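Side-chain contacts in acyl-CoA dehydrogenase (Bacillus subtilis, PDB 5LNX), which oxidises saturated acyl-CoA thioesters to their 2,3-dehydroacyl-CoA forms, using FAD as cofactor and passing the electrons to an acceptor: residues Thr357-Tyr360 with Glu361-Glu365; Cys310-Glu313 with Ala314-Lys318. All blocks are in the same frame, centred on the assembly; numbering follows the deposited sequence.

Interaction 1 of 2, residues Thr357-Tyr360 with Glu361-Glu365; sequences TQIY and EGTNE. With FAD (flavin-adenine dinucleotide), chain S.
Gln358 and Asn364 close the turn between them through a backbone hydrogen bond, Asn364 N to Gln358 O at 3.0 Å, with an N-H...O angle of 153°. The same carbonyl oxygen is approached by Thr363 CA at 3.4 Å as a CA-H...O contact, and Gln334 NE2 of the second subunit gives it another hydrogen bond. Beside this bond, Asn364 ND2 lies 3.7 Å from Gln358 CB, and the two amide groups are turned 79° apart; Gln358 OE1 and NE2 are taken by Lys355 and Asp323, Asn364 ND2 by Ser322. One residue on from Gln358, the carbonyl oxygen of Ile359 lies against Thr363 CG2.

The turn presents three side chains to FAD. Thr363 OG1 donates to the ribose hydroxyl O2B at 2.6 Å and also meets Ile366 N weakly as the N-cap of helix 364-376. That ribose hydroxyl in turn donates to Glu365 OE1 at 2.6 Å, so it both accepts and donates within one short relay; Glu365 OE1 also takes a bond from Gln334 NE2 of the second subunit. At the other end of the cofactor, the edge of the Tyr360 ring sits over the flavin at C6 and C7, CD2 lying 3.2 Å from FAD C6. With chi1 at 69°, CG stands between the backbone N and carbonyl carbon, which carries the ring to the dimethylbenzene side, while OH binds Gln247. Replacing Tyr360 by alanine would probably leave that part of the flavin without its contact and Gln247 OE1 without its phenol partner.

The Tyr-Glu-Gly-Thr run belongs to the acyl-CoA dehydrogenase C-terminal domain. Here it grips FAD at both ends, with polar bonds at the adenosine ribose and nonpolar packing at the flavin.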
loop_
_atom_site.group_PDB
_atom_site.type_symbol
_atom_site.label_atom_id
_atom_site.label_comp_id
_atom_site.label_asym_id
_atom_site.label_seq_id
_atom_site.Cartn_x
_atom_site.Cartn_y
_atom_site.Cartn_z
ATOM N N THR D 357 -16.563 -6.766 5.680
ATOM C CA THR D 357 -15.724 -7.652 6.484
ATOM C C THR D 357 -14.720 -6.844 7.289
ATOM O O THR D 357 -14.225 -7.322 8.315
ATOM C CB THR D 357 -14.950 -8.686 5.619
ATOM O OG1 THR D 357 -14.019 -8.030 4.745
ATOM C CG2 THR D 357 -15.909 -9.526 4.799
ATOM N N GLN D 358 -14.482 -5.608 6.843
ATOM C CA GLN D 358 -13.612 -4.664 7.533
ATOM C C GLN D 358 -14.281 -3.900 8.716
ATOM O O GLN D 358 -13.610 -3.213 9.484
ATOM C CB GLN D 358 -13.072 -3.637 6.544
ATOM C CG GLN D 358 -12.324 -4.211 5.358
ATOM C CD GLN D 358 -11.729 -3.117 4.510
ATOM O OE1 GLN D 358 -12.451 -2.432 3.791
ATOM N NE2 GLN D 358 -10.410 -2.945 4.569
ATOM N N ILE D 359 -15.585 -4.099 8.873
ATOM C CA ILE D 359 -16.441 -3.212 9.624
ATOM C C ILE D 359 -17.078 -3.923 10.814
ATOM O O ILE D 359 -16.910 -3.493 11.957
ATOM C CB ILE D 359 -17.561 -2.625 8.741
ATOM C CG1 ILE D 359 -16.953 -1.786 7.624
ATOM C CG2 ILE D 359 -18.519 -1.786 9.599
ATOM C CD1 ILE D 359 -17.953 -1.003 6.793
ATOM N N TYR D 360 -17.869 -4.957 10.546
ATOM C CA TYR D 360 -18.586 -5.672 11.626
ATOM C C TYR D 360 -17.790 -6.733 12.386
ATOM O O TYR D 360 -16.732 -7.186 11.950
ATOM C CB TYR D 360 -19.929 -6.246 11.160
ATOM C CG TYR D 360 -19.893 -7.406 10.169
ATOM C CD1 TYR D 360 -18.716 -7.944 9.636
ATOM C CD2 TYR D 360 -21.069 -7.857 9.682
ATOM C CE1 TYR D 360 -18.763 -8.948 8.679
ATOM C CE2 TYR D 360 -21.134 -8.830 8.727
ATOM C CZ TYR D 360 -19.985 -9.397 8.232
ATOM O OH TYR D 360 -20.059 -10.343 7.239
ATOM N N GLU D 361 -18.372 -7.137 13.515
ATOM C CA GLU D 361 -17.717 -7.959 14.528
ATOM C C GLU D 361 -16.375 -7.352 14.896
ATOM O O GLU D 361 -15.400 -8.067 15.196
ATOM C CB GLU D 361 -17.587 -9.405 14.088
ATOM C CG GLU D 361 -18.908 -9.954 13.526
ATOM C CD GLU D 361 -19.225 -11.364 13.955
ATOM O OE1 GLU D 361 -18.355 -12.018 14.586
ATOM O OE2 GLU D 361 -20.361 -11.807 13.655
ATOM N N GLY D 362 -16.367 -6.017 14.938
ATOM C CA GLY D 362 -15.194 -5.280 15.371
ATOM C C GLY D 362 -14.434 -4.733 14.189
ATOM O O GLY D 362 -13.667 -5.464 13.550
ATOM N N THR D 363 -14.662 -3.453 13.897
ATOM C CA THR D 363 -13.948 -2.746 12.823
ATOM C C THR D 363 -12.450 -2.991 12.932
ATOM O O THR D 363 -11.918 -3.146 14.027
ATOM C CB THR D 363 -14.136 -1.227 12.863
ATOM O OG1 THR D 363 -13.484 -0.705 14.028
ATOM C CG2 THR D 363 -15.603 -0.825 12.868
ATOM N N ASN D 364 -11.763 -2.944 11.796
ATOM C CA ASN D 364 -10.305 -3.152 11.744
ATOM C C ASN D 364 -9.483 -2.126 12.511
ATOM O O ASN D 364 -8.361 -2.406 12.919
ATOM C CB ASN D 364 -9.831 -3.163 10.286
ATOM C CG ASN D 364 -10.301 -4.367 9.557
ATOM O OD1 ASN D 364 -10.968 -5.252 10.125
ATOM N ND2 ASN D 364 -9.908 -4.468 8.321
ATOM N N GLU D 365 -10.034 -0.932 12.703
ATOM C CA GLU D 365 -9.454 0.037 13.679
ATOM C C GLU D 365 -9.435 -0.563 15.081
ATOM O O GLU D 365 -8.414 -0.573 15.751
ATOM C CB GLU D 365 -10.176 1.386 13.662
ATOM C CG GLU D 365 -9.948 2.189 12.397
ATOM C CD GLU D 365 -10.592 1.529 11.190
ATOM O OE1 GLU D 365 -11.738 1.089 11.319
ATOM O OE2 GLU D 365 -9.943 1.370 10.136
HETATM P PA FAD S . -18.433 3.222 14.992
HETATM O O1A FAD S . -18.037 2.046 15.869
HETATM O O2A FAD S . -18.947 4.519 15.524
HETATM O O5B FAD S . -17.091 3.560 14.169
HETATM C C5B FAD S . -16.998 4.483 13.094
HETATM C C4B FAD S . -15.560 4.384 12.587
HETATM O O4B FAD S . -14.749 4.927 13.601
HETATM C C3B FAD S . -15.111 2.948 12.363
HETATM O O3B FAD S . -14.182 2.858 11.277
HETATM C C2B FAD S . -14.387 2.582 13.627
HETATM O O2B FAD S . -13.240 1.802 13.335
HETATM C C1B FAD S . -13.913 3.914 14.115
HETATM N N9A FAD S . -13.795 4.070 15.558
HETATM C C8A FAD S . -14.735 4.454 16.450
HETATM N N7A FAD S . -14.173 4.569 17.693
HETATM C C5A FAD S . -12.859 4.240 17.577
HETATM C C6A FAD S . -11.672 4.158 18.432
HETATM N N6A FAD S . -11.733 4.417 19.747
HETATM N N1A FAD S . -10.492 3.830 17.863
HETATM C C2A FAD S . -10.330 3.570 16.557
HETATM N N3A FAD S . -11.370 3.623 15.721
HETATM C C4A FAD S . -12.615 3.951 16.156
HETATM N N1 FAD S . -24.219 -5.684 15.411
HETATM C C2 FAD S . -24.632 -6.675 16.236
HETATM O O2 FAD S . -24.697 -6.423 17.446
HETATM N N3 FAD S . -24.964 -7.915 15.816
HETATM C C4 FAD S . -24.917 -8.254 14.521
HETATM O O4 FAD S . -25.232 -9.405 14.131
HETATM C C4X FAD S . -24.495 -7.218 13.558
HETATM N N5 FAD S . -24.430 -7.491 12.237
HETATM C C5X FAD S . -24.064 -6.534 11.354
HETATM C C6 FAD S . -24.099 -6.851 10.020
HETATM C C7 FAD S . -23.707 -5.947 9.065
HETATM C C7M FAD S . -23.678 -6.455 7.646
HETATM C C8 FAD S . -23.301 -4.581 9.492
HETATM C C8M FAD S . -22.860 -3.518 8.522
HETATM C C9 FAD S . -23.306 -4.251 10.825
HETATM C C9A FAD S . -23.679 -5.170 11.797
HETATM N N10 FAD S . -23.753 -4.843 13.190
HETATM C C10 FAD S . -24.136 -5.872 14.085
HETATM C "C1'" FAD S . -23.322 -3.534 13.703
HETATM C "C2'" FAD S . -21.776 -3.481 13.688
HETATM O "O2'" FAD S . -21.139 -4.410 14.584
HETATM C "C3'" FAD S . -21.286 -2.063 13.941
HETATM O "O3'" FAD S . -21.444 -1.320 12.734
HETATM C "C4'" FAD S . -19.845 -2.050 14.429
HETATM O "O4'" FAD S . -19.787 -2.633 15.743
HETATM C "C5'" FAD S . -19.224 -0.630 14.430
HETATM O "O5'" FAD S . -19.966 0.394 15.095
HETATM P P FAD S . -20.645 1.663 14.324
HETATM O O1P FAD S . -21.343 2.586 15.307
HETATM O O2P FAD S . -21.437 1.148 13.153
HETATM O O3P FAD S . -19.465 2.671 13.871
#

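Interaction 2 of 2, residues Cys310-Glu313 with Ala314-Lys318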
loop_
_atom_site.group_PDB
_atom_site.type_symbol
_atom_site.label_atom_id
_atom_site.label_comp_id
_atom_site.label_asym_id
_atom_site.label_seq_id
_atom_site.Cartn_x
_atom_site.Cartn_y
_atom_site.Cartn_z
ATOM N N CYS D 310 -6.928 -17.423 22.291
ATOM C CA CYS D 310 -6.916 -17.236 20.825
ATOM C C CYS D 310 -7.259 -15.810 20.371
ATOM O O CYS D 310 -7.398 -15.563 19.171
ATOM C CB CYS D 310 -7.873 -18.253 20.155
ATOM S SG CYS D 310 -9.618 -17.796 20.071
ATOM N N GLY D 311 -7.435 -14.887 21.317
ATOM C CA GLY D 311 -8.016 -13.554 21.030
ATOM C C GLY D 311 -7.203 -12.704 20.054
ATOM O O GLY D 311 -7.747 -12.158 19.102
ATOM N N LYS D 312 -5.902 -12.597 20.303
ATOM C CA LYS D 312 -4.989 -11.838 19.442
ATOM C C LYS D 312 -4.942 -12.412 18.024
ATOM O O LYS D 312 -4.978 -11.679 17.042
ATOM C CB LYS D 312 -3.566 -11.851 20.025
ATOM C CG LYS D 312 -2.554 -11.029 19.233
ATOM C CD LYS D 312 -1.131 -11.225 19.726
ATOM C CE LYS D 312 -0.630 -12.632 19.427
ATOM N NZ LYS D 312 0.859 -12.703 19.342
ATOM N N GLU D 313 -4.812 -13.728 17.931
ATOM C CA GLU D 313 -4.737 -14.431 16.633
ATOM C C GLU D 313 -6.000 -14.242 15.798
ATOM O O GLU D 313 -5.943 -14.141 14.576
ATOM C CB GLU D 313 -4.457 -15.933 16.841
ATOM C CG GLU D 313 -3.074 -16.237 17.425
ATOM C CD GLU D 313 -3.016 -16.063 18.961
ATOM O OE1 GLU D 313 -4.067 -15.786 19.574
ATOM O OE2 GLU D 313 -1.936 -16.204 19.567
ATOM N N ALA D 314 -7.141 -14.203 16.475
ATOM C CA ALA D 314 -8.444 -14.013 15.826
ATOM C C ALA D 314 -8.588 -12.593 15.290
ATOM O O ALA D 314 -9.170 -12.361 14.240
ATOM C CB ALA D 314 -9.574 -14.313 16.809
ATOM N N SER D 315 -8.077 -11.636 16.049
ATOM C CA SER D 315 -8.046 -10.237 15.603
ATOM C C SER D 315 -7.194 -10.058 14.359
ATOM O O SER D 315 -7.585 -9.392 13.416
ATOM C CB SER D 315 -7.550 -9.320 16.722
ATOM O OG SER D 315 -8.639 -8.877 17.484
ATOM N N MET D 316 -6.008 -10.622 14.398
ATOM C CA MET D 316 -5.084 -10.652 13.237
ATOM C C MET D 316 -5.711 -11.219 11.950
ATOM O O MET D 316 -5.623 -10.613 10.876
ATOM C CB MET D 316 -3.825 -11.463 13.600
ATOM C CG MET D 316 -2.820 -10.679 14.428
ATOM S SD MET D 316 -1.491 -11.683 15.109
ATOM C CE MET D 316 -0.307 -10.467 15.685
ATOM N N ALA D 317 -6.311 -12.400 12.080
ATOM C CA ALA D 317 -7.051 -13.056 10.985
ATOM C C ALA D 317 -8.163 -12.195 10.390
ATOM O O ALA D 317 -8.339 -12.146 9.170
ATOM C CB ALA D 317 -7.657 -14.358 11.490
ATOM N N LYS D 318 -8.968 -11.598 11.269
ATOM C CA LYS D 318 -10.139 -10.801 10.851
ATOM C C LYS D 318 -9.689 -9.600 10.022
ATOM O O LYS D 318 -10.195 -9.357 8.927
ATOM C CB LYS D 318 -10.926 -10.295 12.068
ATOM C CG LYS D 318 -12.340 -9.795 11.774
ATOM C CD LYS D 318 -12.389 -8.310 11.430
ATOM C CE LYS D 318 -13.814 -7.781 11.493
ATOM N NZ LYS D 318 -13.954 -6.369 10.997
#
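Cys310 O receives Ala314 N at 3.0 Å, the first of four backbone hydrogen bonds that step from i to i+4 through the opening turns of helix 311-326. Cys310 is the N-cap residue. Ser315 N follows on Gly311 O at 3.1 Å. The straightest of the four is Met316 N to Lys312 O, where the N-H...O angle is 172°, and Ala317 N completes the set on Glu313 O at 3.1 Å.

Among the side chains, Lys312 and Met316 run side by side in the same direction, one turn apart. They meet through Lys312 CD and Met316 CE, 4.2 Å from each other. Lys312 starts with CG opposite the backbone N (chi1 -177°) and bends only at chi3, 68°, whereas Met316 continues extended beyond CG, its own CG lying 3.5 Å from Lys312 O. Both belong to a surface facing the third subunit: Met316 packs on Thr288 of that subunit, and Lys312 NZ makes a long, weak ion pair with its Glu291. Glu313 packs on Ala300 and Leu303 of helix 277-305 and also touches that Glu291.

The remaining side chains, Ala314, Ser315 and Ala317, are small and buried. Ala314 CB lies 3.4 Å from Cys310 O and packs on Ile242, while Ala317 rests on Ala245, both on helix 229-265. Ser315 OG is hydrogen-bonded to Gln367 OE1 on helix 364-376.

Chemically the helix start is divided: small alanines face helix 229-265, consistent with close packing there, a serine supplies the polar tie to helix 364-376, and the Lys312 methylenes and Met316 thioether chain give a nonpolar contact at the subunit boundary.

How the interactions relate
Along the chain, interaction 2 comes first, at the start of helix 311-326, and is complete before interaction 1 opens in the loop between helices 348-356 and 364-376. Each is one unbroken run of sequence: interaction 2 closes helical turns, interaction 1 a short loop shut by a backbone bond between Gln358 and Asn364, so the two stand in series and neither nest nor cross. In space they meet: Lys318, at the end of interaction 2, extends into the loop, its NZ reaching the carbonyl oxygens of Thr357 and Gly362, probably as hydrogen bonds, and weakly Asn364 OD1. Helix 311-326 is thereby tied to the loop that carries FAD-contacting residues, all within the C-terminal domain.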